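Local coordinates for protein deacetylase EF_0837 (Enterococcus faecalis, PDB 2ICS) that deacetylates acetyl-(R)-mandelate, though with very low efficiency in vitro, and belongs to the two-zinc metallo-dependent hydrolases, here with adenine bound, at residues G12-V15 / P19-I22; G93-H98 / A136-K141; F242-G247 / E291-V296; V187-A192 / D197-L202; A54-D59 / E355-I360. All coordinates share one frame; numbering follows the deposited sequence.

Contact 1: G12-V15 / P19-I22; sequences GQTV and PVEI
V20 rotates CG1 into the place between its own backbone N and carbonyl carbon (chi1 71°), while T14, with chi1 near 70°, leaves CG2 beside its backbone N; these two torsions bring the branched side chains together across a beta hairpin. They meet at about a right angle, with V20 CG1 4.1 Å from T14 CG2. The same V20 methyl also lies against the main chain opposite, 3.7 Å from Q13 N, and so rests on the peptide link between G12 and Q13.

The backbone supplies the polar part. V20 N gives a nearly straight hydrogen bond to G12 O, 2.9 Å long with an angle of 169°, whereas the return bond from G12 N to V20 O is bent and weak. One step nearer the turn, Q13 and P19 form a non-hydrogen-bonded antiparallel pair with their CA atoms 4.4 Å apart, a position that asks no N-H of the proline. P19 CA contributes a C-H...O contact to G12 O instead, at 3.6 Å.

This is the first hairpin of the chain, built from strands 5-13 and 19-25 in the small four-stranded sheet away from the metal site. Its connection is held partly by T14 OG1, which is hydrogen-bonded to N16 N and more weakly to M18 N. Beyond the pair, Q13 is tied to V52 and E21 to A33 through the backbone, and E21 also forms a salt bridge with K10. G12 O therefore serves two donors of unequal strength, one N-H and one C-H, while V20 CG1 covers the adjoining peptide with hydrocarbon.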
# COMPACT_ATOMS: atom_id res chain seq x y z
N GLY A 12 -14.31 2.01 -22.03
CA GLY A 12 -14.08 1.62 -20.65
C GLY A 12 -15.27 1.93 -19.75
O GLY A 12 -16.22 2.60 -20.15
N GLN A 13 -15.20 1.42 -18.53
CA GLN A 13 -16.26 1.62 -17.55
C GLN A 13 -15.62 1.61 -16.17
O GLN A 13 -14.73 0.82 -15.91
CB GLN A 13 -17.26 0.47 -17.65
CG GLN A 13 -18.40 0.56 -16.68
CD GLN A 13 -19.18 -0.74 -16.58
OE1 GLN A 13 -20.22 -0.81 -15.92
NE2 GLN A 13 -18.67 -1.78 -17.23
N THR A 14 -16.07 2.50 -15.29
CA THR A 14 -15.52 2.53 -13.95
C THR A 14 -16.25 1.48 -13.12
O THR A 14 -17.26 0.92 -13.56
CB THR A 14 -15.69 3.91 -13.27
OG1 THR A 14 -17.07 4.14 -12.98
CG2 THR A 14 -15.16 5.01 -14.18
N VAL A 15 -15.73 1.21 -11.93
CA VAL A 15 -16.31 0.24 -11.02
C VAL A 15 -17.71 0.68 -10.56
O VAL A 15 -18.48 -0.13 -10.04
CB VAL A 15 -15.37 0.03 -9.80
CG1 VAL A 15 -15.23 1.33 -9.02
CG2 VAL A 15 -15.87 -1.08 -8.91
N PRO A 19 -19.55 5.00 -17.90
CA PRO A 19 -18.82 4.87 -19.16
C PRO A 19 -17.65 5.84 -19.12
O PRO A 19 -17.82 6.99 -18.70
CB PRO A 19 -19.85 5.28 -20.22
CG PRO A 19 -21.18 5.05 -19.54
CD PRO A 19 -20.91 5.52 -18.14
N VAL A 20 -16.47 5.40 -19.54
CA VAL A 20 -15.33 6.29 -19.50
C VAL A 20 -14.32 6.07 -20.63
O VAL A 20 -14.13 4.94 -21.10
CB VAL A 20 -14.59 6.18 -18.14
CG1 VAL A 20 -13.86 4.85 -18.05
CG2 VAL A 20 -13.62 7.32 -17.98
N GLU A 21 -13.71 7.16 -21.07
CA GLU A 21 -12.69 7.14 -22.11
C GLU A 21 -11.62 8.10 -21.61
O GLU A 21 -11.94 9.16 -21.08
CB GLU A 21 -13.25 7.62 -23.46
CG GLU A 21 -14.52 6.89 -23.90
CD GLU A 21 -14.73 6.92 -25.41
OE1 GLU A 21 -14.41 7.95 -26.04
OE2 GLU A 21 -15.24 5.91 -25.95
N ILE A 22 -10.36 7.73 -21.77
CA ILE A 22 -9.26 8.57 -21.30
C ILE A 22 -8.31 8.96 -22.43
O ILE A 22 -7.92 8.13 -23.24
CB ILE A 22 -8.45 7.86 -20.18
CG1 ILE A 22 -9.35 7.53 -18.99
CG2 ILE A 22 -7.31 8.74 -19.71
CD1 ILE A 22 -10.25 6.33 -19.19

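Contact 2: G93-H98 / A136-K141; sequences GAENIH and ASLVKK
The A94 methyl points toward helix 136-145 and L138 points toward the turn that carries A94, their CB atoms 3.8 Å apart. The alanine methyl goes further in than this, reaching 3.1 Å from L138 O, so it presses on the helix backbone as much as on the leucine. Beside this pair, E95 and L138 cross obliquely. The glutamate starts with CG beside its backbone N and folds back at chi2 (-73°), which brings OE2 to 3.8 Å from L138 CD1; a carboxylate oxygen thus lies against a terminal methyl near the surface.

A94 lies in the turn between strand 83-89 and helix 97-105, and L138 lies on helix 136-145, so the contact joins two segments on the outside of the TIM barrel. The turn is stiffened from within. N96, at the N-cap position of its helix, spends OD1 on G93 N at 2.7 Å, the donor tilted 21° from the amide plane, and gives ND2 to W120 O. K119 packs against both E95 and L138, and H98, at the start of helix 97-105, is hydrogen-bonded through NE2 to E145 OE1 at the end of helix 136-145.

Across the interface itself the contact is by packing, tight where the A94 methyl meets L138 O, and the nearest atom of segment 136-141 to the E95 carboxylate is an aliphatic methyl.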
# COMPACT_ATOMS: atom_id res chain seq x y z
N GLY A 93 17.51 2.00 5.05
CA GLY A 93 17.69 3.16 5.90
C GLY A 93 18.53 4.14 5.11
O GLY A 93 18.86 3.87 3.95
N ALA A 94 18.90 5.26 5.71
CA ALA A 94 19.71 6.27 5.03
C ALA A 94 21.01 5.72 4.44
O ALA A 94 21.49 6.21 3.43
CB ALA A 94 20.02 7.41 5.99
N GLU A 95 21.57 4.69 5.07
CA GLU A 95 22.83 4.12 4.61
C GLU A 95 22.76 3.23 3.37
O GLU A 95 23.79 2.96 2.75
CB GLU A 95 23.48 3.34 5.75
CG GLU A 95 23.90 4.21 6.94
CD GLU A 95 25.12 5.07 6.64
OE1 GLU A 95 26.21 4.50 6.38
OE2 GLU A 95 25.00 6.31 6.68
N ASN A 96 21.57 2.77 2.99
CA ASN A 96 21.46 1.92 1.82
C ASN A 96 20.34 2.28 0.85
O ASN A 96 20.16 1.62 -0.17
CB ASN A 96 21.34 0.45 2.24
CG ASN A 96 20.34 0.22 3.37
OD1 ASN A 96 19.81 1.17 3.95
ND2 ASN A 96 20.11 -1.04 3.70
N ILE A 97 19.61 3.35 1.14
CA ILE A 97 18.51 3.76 0.28
C ILE A 97 18.95 4.19 -1.12
O ILE A 97 18.21 4.04 -2.10
CB ILE A 97 17.69 4.88 0.95
CG1 ILE A 97 16.40 5.11 0.18
CG2 ILE A 97 18.53 6.16 1.03
CD1 ILE A 97 15.35 5.87 0.96
N HIS A 98 20.17 4.71 -1.23
CA HIS A 98 20.69 5.14 -2.52
C HIS A 98 20.91 3.95 -3.45
O HIS A 98 20.59 4.02 -4.64
CB HIS A 98 22.00 5.91 -2.33
CG HIS A 98 21.80 7.37 -2.06
ND1 HIS A 98 21.48 8.27 -3.06
CD2 HIS A 98 21.83 8.08 -0.91
CE1 HIS A 98 21.33 9.47 -2.53
NE2 HIS A 98 21.53 9.38 -1.22
N ALA A 136 18.62 10.73 13.70
CA ALA A 136 17.71 11.68 13.06
C ALA A 136 18.39 12.38 11.89
O ALA A 136 17.79 12.55 10.83
CB ALA A 136 17.24 12.71 14.08
N SER A 137 19.64 12.78 12.09
CA SER A 137 20.40 13.47 11.06
C SER A 137 20.49 12.70 9.76
O SER A 137 20.28 13.26 8.68
CB SER A 137 21.82 13.77 11.56
OG SER A 137 21.79 14.69 12.63
N LEU A 138 20.80 11.41 9.86
CA LEU A 138 20.92 10.59 8.66
C LEU A 138 19.61 10.49 7.90
O LEU A 138 19.60 10.44 6.67
CB LEU A 138 21.41 9.19 9.02
CG LEU A 138 22.77 9.09 9.73
CD1 LEU A 138 23.20 7.63 9.80
CD2 LEU A 138 23.81 9.92 8.98
N VAL A 139 18.49 10.47 8.62
CA VAL A 139 17.19 10.38 7.98
C VAL A 139 16.90 11.68 7.24
O VAL A 139 16.44 11.66 6.09
CB VAL A 139 16.06 10.10 9.00
CG1 VAL A 139 14.71 10.17 8.32
CG2 VAL A 139 16.26 8.72 9.62
N LYS A 140 17.17 12.80 7.89
CA LYS A 140 16.95 14.12 7.30
C LYS A 140 17.73 14.25 5.99
O LYS A 140 17.20 14.76 5.00
CB LYS A 140 17.40 15.22 8.27
CG LYS A 140 17.46 16.60 7.65
CD LYS A 140 16.40 17.55 8.20
CE LYS A 140 16.76 18.04 9.58
NZ LYS A 140 15.81 19.09 10.03
N LYS A 141 18.97 13.80 6.00
CA LYS A 141 19.82 13.87 4.81
C LYS A 141 19.24 13.06 3.66
O LYS A 141 19.29 13.48 2.51
CB LYS A 141 21.23 13.38 5.14
CG LYS A 141 21.96 14.27 6.13
CD LYS A 141 23.40 13.82 6.37
CE LYS A 141 24.08 14.72 7.39
NZ LYS A 141 25.45 14.24 7.74

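Contact 3: F242-G247 / E291-V296; sequences FDIGHG and EKLRVV
The imidazole of H246 meets the amino group of K292 obliquely, its NE2 2.9 Å from K292 NZ. The other ring nitrogen is held in plane: H246 ND1 donates to G247 O over 2.7 Å, only 1° out of the ring plane and on a lone pair of the carbonyl, which should fix the rotation of the ring. With chi1 at -167°, the ring swings away from its own backbone N and toward the helix. K292 comes across it at about a right angle on an extended chain, its CD 3.7 Å from H246 NE2. K292 NZ is hydrogen-bonded to P282 O and T344 O.

Strand 241-243 belongs to the TIM barrel, and the loop that follows it passes close to the metal centre, where G245 O accepts from ND1 of the zinc ligand H211. Positive phi at G245 and G247, which favours glycine, lets the loop turn on either side of H246. On the barrel side of helix 286-296, I244 and L293 reach toward each other tip to tip, CG1 of the isoleucine 4.0 Å from CD1 of the leucine. L293 also packs on I269, and I244 on F213.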
# COMPACT_ATOMS: atom_id res chain seq x y z
N PHE A 242 -5.78 3.49 9.02
CA PHE A 242 -5.63 2.04 9.12
C PHE A 242 -5.28 1.42 7.77
O PHE A 242 -6.06 1.48 6.82
CB PHE A 242 -6.93 1.42 9.65
CG PHE A 242 -7.12 1.56 11.14
CD1 PHE A 242 -6.72 2.72 11.81
CD2 PHE A 242 -7.72 0.54 11.88
CE1 PHE A 242 -6.92 2.85 13.19
CE2 PHE A 242 -7.93 0.67 13.26
CZ PHE A 242 -7.53 1.83 13.91
N ASP A 243 -4.08 0.84 7.69
CA ASP A 243 -3.59 0.23 6.46
C ASP A 243 -3.49 -1.28 6.69
O ASP A 243 -2.99 -1.72 7.71
CB ASP A 243 -2.21 0.82 6.14
CG ASP A 243 -1.61 0.28 4.85
OD1 ASP A 243 -2.09 0.64 3.75
OD2 ASP A 243 -0.64 -0.51 4.95
N ILE A 244 -3.97 -2.06 5.73
CA ILE A 244 -3.96 -3.52 5.83
C ILE A 244 -2.58 -4.18 5.99
O ILE A 244 -2.34 -4.88 6.97
CB ILE A 244 -4.66 -4.18 4.61
CG1 ILE A 244 -6.15 -3.81 4.59
CG2 ILE A 244 -4.53 -5.71 4.69
CD1 ILE A 244 -6.94 -4.34 5.76
N GLY A 245 -1.67 -3.95 5.04
CA GLY A 245 -0.35 -4.56 5.12
C GLY A 245 -0.45 -6.05 5.44
O GLY A 245 0.20 -6.53 6.37
N HIS A 246 -1.25 -6.77 4.66
CA HIS A 246 -1.50 -8.20 4.87
C HIS A 246 -0.33 -9.00 5.42
O HIS A 246 -0.38 -9.50 6.55
CB HIS A 246 -1.99 -8.87 3.58
CG HIS A 246 -2.56 -10.24 3.79
ND1 HIS A 246 -1.83 -11.27 4.33
CD2 HIS A 246 -3.80 -10.74 3.55
CE1 HIS A 246 -2.59 -12.35 4.41
NE2 HIS A 246 -3.79 -12.05 3.95
N GLY A 247 0.73 -9.13 4.62
CA GLY A 247 1.90 -9.85 5.07
C GLY A 247 1.70 -11.31 5.42
O GLY A 247 0.59 -11.86 5.34
N GLU A 291 -9.63 -9.14 -3.05
CA GLU A 291 -10.70 -10.13 -3.05
C GLU A 291 -10.99 -10.58 -1.62
O GLU A 291 -12.10 -11.04 -1.32
CB GLU A 291 -10.31 -11.34 -3.90
CG GLU A 291 -9.98 -10.99 -5.34
CD GLU A 291 -9.34 -12.13 -6.09
OE1 GLU A 291 -8.67 -12.96 -5.43
OE2 GLU A 291 -9.49 -12.20 -7.33
N LYS A 292 -10.01 -10.45 -0.73
CA LYS A 292 -10.22 -10.84 0.66
C LYS A 292 -11.12 -9.84 1.37
O LYS A 292 -11.99 -10.21 2.15
CB LYS A 292 -8.88 -10.97 1.39
CG LYS A 292 -8.06 -12.18 0.93
CD LYS A 292 -6.73 -12.30 1.67
CE LYS A 292 -5.95 -13.50 1.14
NZ LYS A 292 -4.55 -13.55 1.64
N LEU A 293 -10.93 -8.55 1.10
CA LEU A 293 -11.80 -7.56 1.73
C LEU A 293 -13.16 -7.57 1.06
O LEU A 293 -14.15 -7.09 1.62
CB LEU A 293 -11.16 -6.18 1.66
CG LEU A 293 -10.08 -6.21 2.74
CD1 LEU A 293 -8.76 -5.70 2.22
CD2 LEU A 293 -10.57 -5.43 3.95
N ARG A 294 -13.22 -8.12 -0.15
CA ARG A 294 -14.49 -8.21 -0.85
C ARG A 294 -15.31 -9.28 -0.15
O ARG A 294 -16.48 -9.09 0.14
CB ARG A 294 -14.27 -8.60 -2.32
CG ARG A 294 -15.55 -8.94 -3.07
CD ARG A 294 -16.60 -7.86 -2.91
NE ARG A 294 -17.84 -8.17 -3.61
CZ ARG A 294 -19.05 -7.83 -3.18
NH1 ARG A 294 -19.19 -7.17 -2.03
NH2 ARG A 294 -20.13 -8.15 -3.89
N VAL A 295 -14.66 -10.41 0.16
CA VAL A 295 -15.34 -11.51 0.83
C VAL A 295 -15.69 -11.12 2.26
O VAL A 295 -16.66 -11.61 2.83
CB VAL A 295 -14.46 -12.79 0.83
CG1 VAL A 295 -13.33 -12.67 1.85
CG2 VAL A 295 -15.31 -14.01 1.13
N VAL A 296 -14.89 -10.22 2.85
CA VAL A 296 -15.14 -9.74 4.20
C VAL A 296 -16.45 -8.94 4.20
O VAL A 296 -17.21 -8.99 5.17
CB VAL A 296 -14.00 -8.82 4.71
CG1 VAL A 296 -14.46 -8.01 5.93
CG2 VAL A 296 -12.79 -9.65 5.09

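Contact 4: V187-A192 / D197-L202; sequences VHIGSA and DEILAL. With ZN (zinc ion), chain C; ADE (adenine), chain D.
Five ligands grip the second zinc ion, among them H188 ND1 at 2.1 Å. Adenine N6 binds the same ion at 2.4 Å, and a water does so as well. The carboxylated K154 and H211, whose ring meets that of H188 with about 70° between planes, complete this site. H188 sits on strand 186-189, the opening strand of a beta-alpha-beta unit of the TIM barrel whose helix, 196-202, carries I199. H188 points away from that helix, and its neighbours V187 and I189 point toward the helix, so one short strand serves the active site on one side and the hydrophobic layer on the other.

Adenine N6 lies at the edge of the imidazole, near its plane, 3.3 Å from H188 CE1. NE2 of the same ring is hydrogen-bonded to S158 OG, a second-shell link that should restrain how the ring turns about its bond to CB.

On the helix side, I199 offers both of its branches. Its CG2 packs on V187 CG1 at 3.9 Å, the valine methyl swung there by a chi1 of 179°, anti to the backbone N. M157 and L170 touch both V187 and I199, extending the apolar layer. Farther along the strand the longer branch is used: I199 CD1 comes 4.0 Å from I189 CG2.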
# COMPACT_ATOMS: atom_id res chain seq x y z
N VAL A 187 3.49 3.17 10.76
CA VAL A 187 3.81 2.41 11.96
C VAL A 187 3.34 0.97 11.87
O VAL A 187 2.18 0.68 11.63
CB VAL A 187 3.16 3.05 13.23
CG1 VAL A 187 3.50 2.23 14.47
CG2 VAL A 187 3.67 4.47 13.40
N HIS A 188 4.29 0.06 12.04
CA HIS A 188 4.02 -1.36 12.01
C HIS A 188 3.77 -1.80 13.45
O HIS A 188 4.45 -1.35 14.37
CB HIS A 188 5.22 -2.08 11.36
CG HIS A 188 5.63 -3.37 12.01
ND1 HIS A 188 5.98 -4.47 11.24
CD2 HIS A 188 5.82 -3.67 13.32
CE1 HIS A 188 6.38 -5.39 12.10
NE2 HIS A 188 6.30 -4.95 13.37
N ILE A 189 2.76 -2.64 13.63
CA ILE A 189 2.43 -3.16 14.96
C ILE A 189 2.42 -4.67 14.87
O ILE A 189 2.19 -5.25 13.81
CB ILE A 189 1.04 -2.68 15.47
CG1 ILE A 189 -0.06 -3.09 14.48
CG2 ILE A 189 1.05 -1.17 15.67
CD1 ILE A 189 -1.48 -2.77 14.96
N GLY A 190 2.69 -5.31 16.00
CA GLY A 190 2.70 -6.76 16.05
C GLY A 190 2.51 -7.15 17.50
O GLY A 190 1.63 -6.61 18.19
N SER A 191 3.34 -8.07 17.97
CA SER A 191 3.28 -8.53 19.35
C SER A 191 3.81 -7.45 20.28
O SER A 191 4.58 -6.58 19.86
CB SER A 191 4.13 -9.79 19.51
OG SER A 191 3.69 -10.81 18.63
N ALA A 192 3.40 -7.49 21.54
CA ALA A 192 3.87 -6.52 22.52
C ALA A 192 5.20 -7.06 23.05
O ALA A 192 5.43 -8.27 23.04
CB ALA A 192 2.85 -6.38 23.65
N ASP A 197 -2.09 0.27 22.92
CA ASP A 197 -2.60 1.53 23.45
C ASP A 197 -1.51 2.59 23.59
O ASP A 197 -1.75 3.78 23.37
CB ASP A 197 -3.29 1.29 24.80
CG ASP A 197 -2.40 0.56 25.79
OD1 ASP A 197 -1.87 -0.52 25.44
OD2 ASP A 197 -2.25 1.05 26.93
N GLU A 198 -0.31 2.16 23.94
CA GLU A 198 0.81 3.07 24.11
C GLU A 198 1.24 3.59 22.74
O GLU A 198 1.65 4.74 22.60
CB GLU A 198 1.97 2.33 24.79
CG GLU A 198 3.07 3.22 25.34
CD GLU A 198 4.14 2.43 26.09
OE1 GLU A 198 5.06 3.07 26.64
OE2 GLU A 198 4.05 1.18 26.14
N ILE A 199 1.14 2.73 21.73
CA ILE A 199 1.50 3.09 20.36
C ILE A 199 0.48 4.04 19.76
O ILE A 199 0.83 5.09 19.20
CB ILE A 199 1.58 1.83 19.47
CG1 ILE A 199 2.73 0.94 19.94
CG2 ILE A 199 1.77 2.23 18.02
CD1 ILE A 199 2.84 -0.36 19.18
N LEU A 200 -0.79 3.67 19.87
CA LEU A 200 -1.88 4.47 19.32
C LEU A 200 -1.95 5.84 19.97
O LEU A 200 -2.32 6.82 19.33
CB LEU A 200 -3.21 3.73 19.49
CG LEU A 200 -3.40 2.46 18.66
CD1 LEU A 200 -4.70 1.77 19.05
CD2 LEU A 200 -3.44 2.81 17.18
N ALA A 201 -1.58 5.90 21.25
CA ALA A 201 -1.61 7.15 21.99
C ALA A 201 -0.66 8.20 21.42
O ALA A 201 -0.94 9.40 21.48
CB ALA A 201 -1.29 6.89 23.46
N LEU A 202 0.47 7.75 20.87
CA LEU A 202 1.44 8.68 20.32
C LEU A 202 1.20 9.05 18.86
O LEU A 202 1.74 10.04 18.36
CB LEU A 202 2.86 8.12 20.48
CG LEU A 202 3.50 8.24 21.87
CD1 LEU A 202 2.71 7.45 22.90
CD2 LEU A 202 4.94 7.73 21.79
ZN ZN C . 5.68 -5.02 9.22
N9 ADE D . 8.07 -10.27 12.65
C8 ADE D . 7.03 -9.51 13.11
N7 ADE D . 6.64 -8.68 12.19
C5 ADE D . 7.38 -8.85 11.07
C6 ADE D . 7.42 -8.26 9.77
N6 ADE D . 6.54 -7.25 9.43
N1 ADE D . 8.34 -8.71 8.88
C2 ADE D . 9.21 -9.69 9.19
N3 ADE D . 9.20 -10.27 10.40
C4 ADE D . 8.32 -9.89 11.35
O HOH W 1 5.52 -5.90 7.17

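Contact 5: A54-D59 / E355-I360; sequences AGWIDD and EQIRPI
The two backbones do not pair, for W56 CA and P359 CA stay 9.9 Å apart, the closest approach of the CA traces. Both segments belong to one mixed sheet, in which strand 331-344 runs between strands 51-61 and 350-364, so the indole must reach past a strand to touch I357. It also meets the ring of F334 on that middle strand, the planes at about 45°.

W56 and I357 come from opposite directions. I357 sets CG1 anti to its backbone N (chi1 -177°), and the extended branch then brings CD1 to 3.5 Å from W56 CZ2, with CG1 3.7 Å from W56 CH2. The approach to the ring system is oblique. P359 adds a looser touch, its CD 4.3 Å from W56 CZ3, while L286 of helix 286-296 also packs on the indole. I357 is further tied to this helix: A287 and M290 lie against its side chain, and its N is hydrogen-bonded to E291 OE2.

R358 points away from W56 and bonds within its own strand. Its NH2 meets Q356 OE1 at 2.7 Å and 166°, the acceptor close to the guanidinium plane but the donor well above the plane of the amide.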
# COMPACT_ATOMS: atom_id res chain seq x y z
N ALA A 54 -7.87 4.33 -11.71
CA ALA A 54 -6.58 4.98 -11.60
C ALA A 54 -5.62 3.81 -11.38
O ALA A 54 -6.04 2.77 -10.89
CB ALA A 54 -6.56 5.92 -10.42
N GLY A 55 -4.35 3.98 -11.75
CA GLY A 55 -3.40 2.89 -11.54
C GLY A 55 -3.40 2.47 -10.09
O GLY A 55 -3.30 3.31 -9.20
N TRP A 56 -3.52 1.17 -9.83
CA TRP A 56 -3.53 0.68 -8.46
C TRP A 56 -2.21 0.98 -7.77
O TRP A 56 -1.16 0.95 -8.40
CB TRP A 56 -3.81 -0.82 -8.43
CG TRP A 56 -5.13 -1.23 -9.01
CD1 TRP A 56 -6.19 -0.41 -9.32
CD2 TRP A 56 -5.55 -2.57 -9.34
NE1 TRP A 56 -7.24 -1.16 -9.81
CE2 TRP A 56 -6.88 -2.48 -9.84
CE3 TRP A 56 -4.93 -3.83 -9.26
CZ2 TRP A 56 -7.60 -3.61 -10.25
CZ3 TRP A 56 -5.65 -4.95 -9.68
CH2 TRP A 56 -6.97 -4.83 -10.17
N ILE A 57 -2.28 1.27 -6.47
CA ILE A 57 -1.11 1.61 -5.67
C ILE A 57 -1.03 0.75 -4.41
O ILE A 57 -1.98 0.71 -3.62
CB ILE A 57 -1.16 3.10 -5.22
CG1 ILE A 57 -1.25 4.03 -6.44
CG2 ILE A 57 0.08 3.45 -4.40
CD1 ILE A 57 -1.55 5.50 -6.08
N ASP A 58 0.11 0.08 -4.22
CA ASP A 58 0.33 -0.77 -3.05
C ASP A 58 1.28 -0.01 -2.14
O ASP A 58 2.49 -0.01 -2.38
CB ASP A 58 0.98 -2.08 -3.48
CG ASP A 58 0.89 -3.16 -2.42
OD1 ASP A 58 0.73 -2.82 -1.22
OD2 ASP A 58 0.99 -4.35 -2.77
N ASP A 59 0.77 0.63 -1.09
CA ASP A 59 1.64 1.42 -0.21
C ASP A 59 2.41 0.68 0.89
O ASP A 59 2.92 1.31 1.81
CB ASP A 59 0.87 2.62 0.39
CG ASP A 59 -0.16 2.21 1.42
OD1 ASP A 59 -0.12 1.06 1.90
OD2 ASP A 59 -1.01 3.06 1.76
N GLU A 355 -16.10 -13.71 -6.08
CA GLU A 355 -15.71 -12.80 -7.16
C GLU A 355 -14.20 -12.58 -7.23
O GLU A 355 -13.53 -12.42 -6.20
CB GLU A 355 -16.44 -11.47 -6.99
CG GLU A 355 -17.93 -11.63 -6.65
CD GLU A 355 -18.68 -10.31 -6.58
OE1 GLU A 355 -18.27 -9.41 -5.82
OE2 GLU A 355 -19.69 -10.18 -7.29
N GLN A 356 -13.67 -12.56 -8.44
CA GLN A 356 -12.24 -12.37 -8.67
C GLN A 356 -11.97 -11.15 -9.55
O GLN A 356 -12.64 -10.94 -10.56
CB GLN A 356 -11.65 -13.61 -9.35
CG GLN A 356 -11.61 -14.86 -8.49
CD GLN A 356 -11.13 -16.09 -9.26
OE1 GLN A 356 -10.12 -16.03 -9.97
NE2 GLN A 356 -11.85 -17.20 -9.12
N ILE A 357 -10.98 -10.35 -9.16
CA ILE A 357 -10.62 -9.17 -9.93
C ILE A 357 -9.29 -9.49 -10.63
O ILE A 357 -8.37 -10.02 -10.00
CB ILE A 357 -10.51 -7.91 -9.03
CG1 ILE A 357 -10.20 -6.68 -9.89
CG2 ILE A 357 -9.46 -8.12 -7.94
CD1 ILE A 357 -10.40 -5.36 -9.18
N ARG A 358 -9.21 -9.17 -11.92
CA ARG A 358 -8.00 -9.47 -12.70
C ARG A 358 -7.57 -8.38 -13.67
O ARG A 358 -8.32 -8.01 -14.57
CB ARG A 358 -8.21 -10.75 -13.51
CG ARG A 358 -8.68 -11.95 -12.70
CD ARG A 358 -9.13 -13.07 -13.62
NE ARG A 358 -9.66 -14.20 -12.86
CZ ARG A 358 -10.17 -15.29 -13.43
NH1 ARG A 358 -10.21 -15.41 -14.75
NH2 ARG A 358 -10.63 -16.28 -12.66
N PRO A 359 -6.34 -7.87 -13.52
CA PRO A 359 -5.87 -6.83 -14.43
C PRO A 359 -5.52 -7.46 -15.77
O PRO A 359 -4.92 -8.53 -15.81
CB PRO A 359 -4.64 -6.29 -13.71
CG PRO A 359 -4.09 -7.51 -13.05
CD PRO A 359 -5.34 -8.16 -12.48
N ILE A 360 -5.90 -6.82 -16.87
CA ILE A 360 -5.58 -7.36 -18.18
C ILE A 360 -4.64 -6.43 -18.93
O ILE A 360 -3.93 -6.85 -19.85
CB ILE A 360 -6.85 -7.60 -19.03
CG1 ILE A 360 -7.58 -6.28 -19.26
CG2 ILE A 360 -7.75 -8.62 -18.34
CD1 ILE A 360 -8.80 -6.42 -20.16

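In the fold
Contacts 3, 4 and 5 are buried, whereas contacts 1 and 2 lie nearer the surface, on opposite sides of the chain's centre. Contacts 3 and 4 reach the same parallel sheet of the barrel; contact 4 supplies a zinc ligand, while the H246 side chain of contact 3 lies about 10 Å from a zinc ion. Contact 5 closes the longest loop, within which contacts 2, 3 and 4 are nested, and it touches contact 3 through a salt bridge from R294 NE to E355 OE1. Chemistry follows place: main-chain hydrogen bonds at contact 1, tight packing at contact 2, a lysine beside an imidazole at contact 3, aliphatic packing on the far side of a zinc-binding strand at contact 4, and an aromatic-aliphatic core at contact 5.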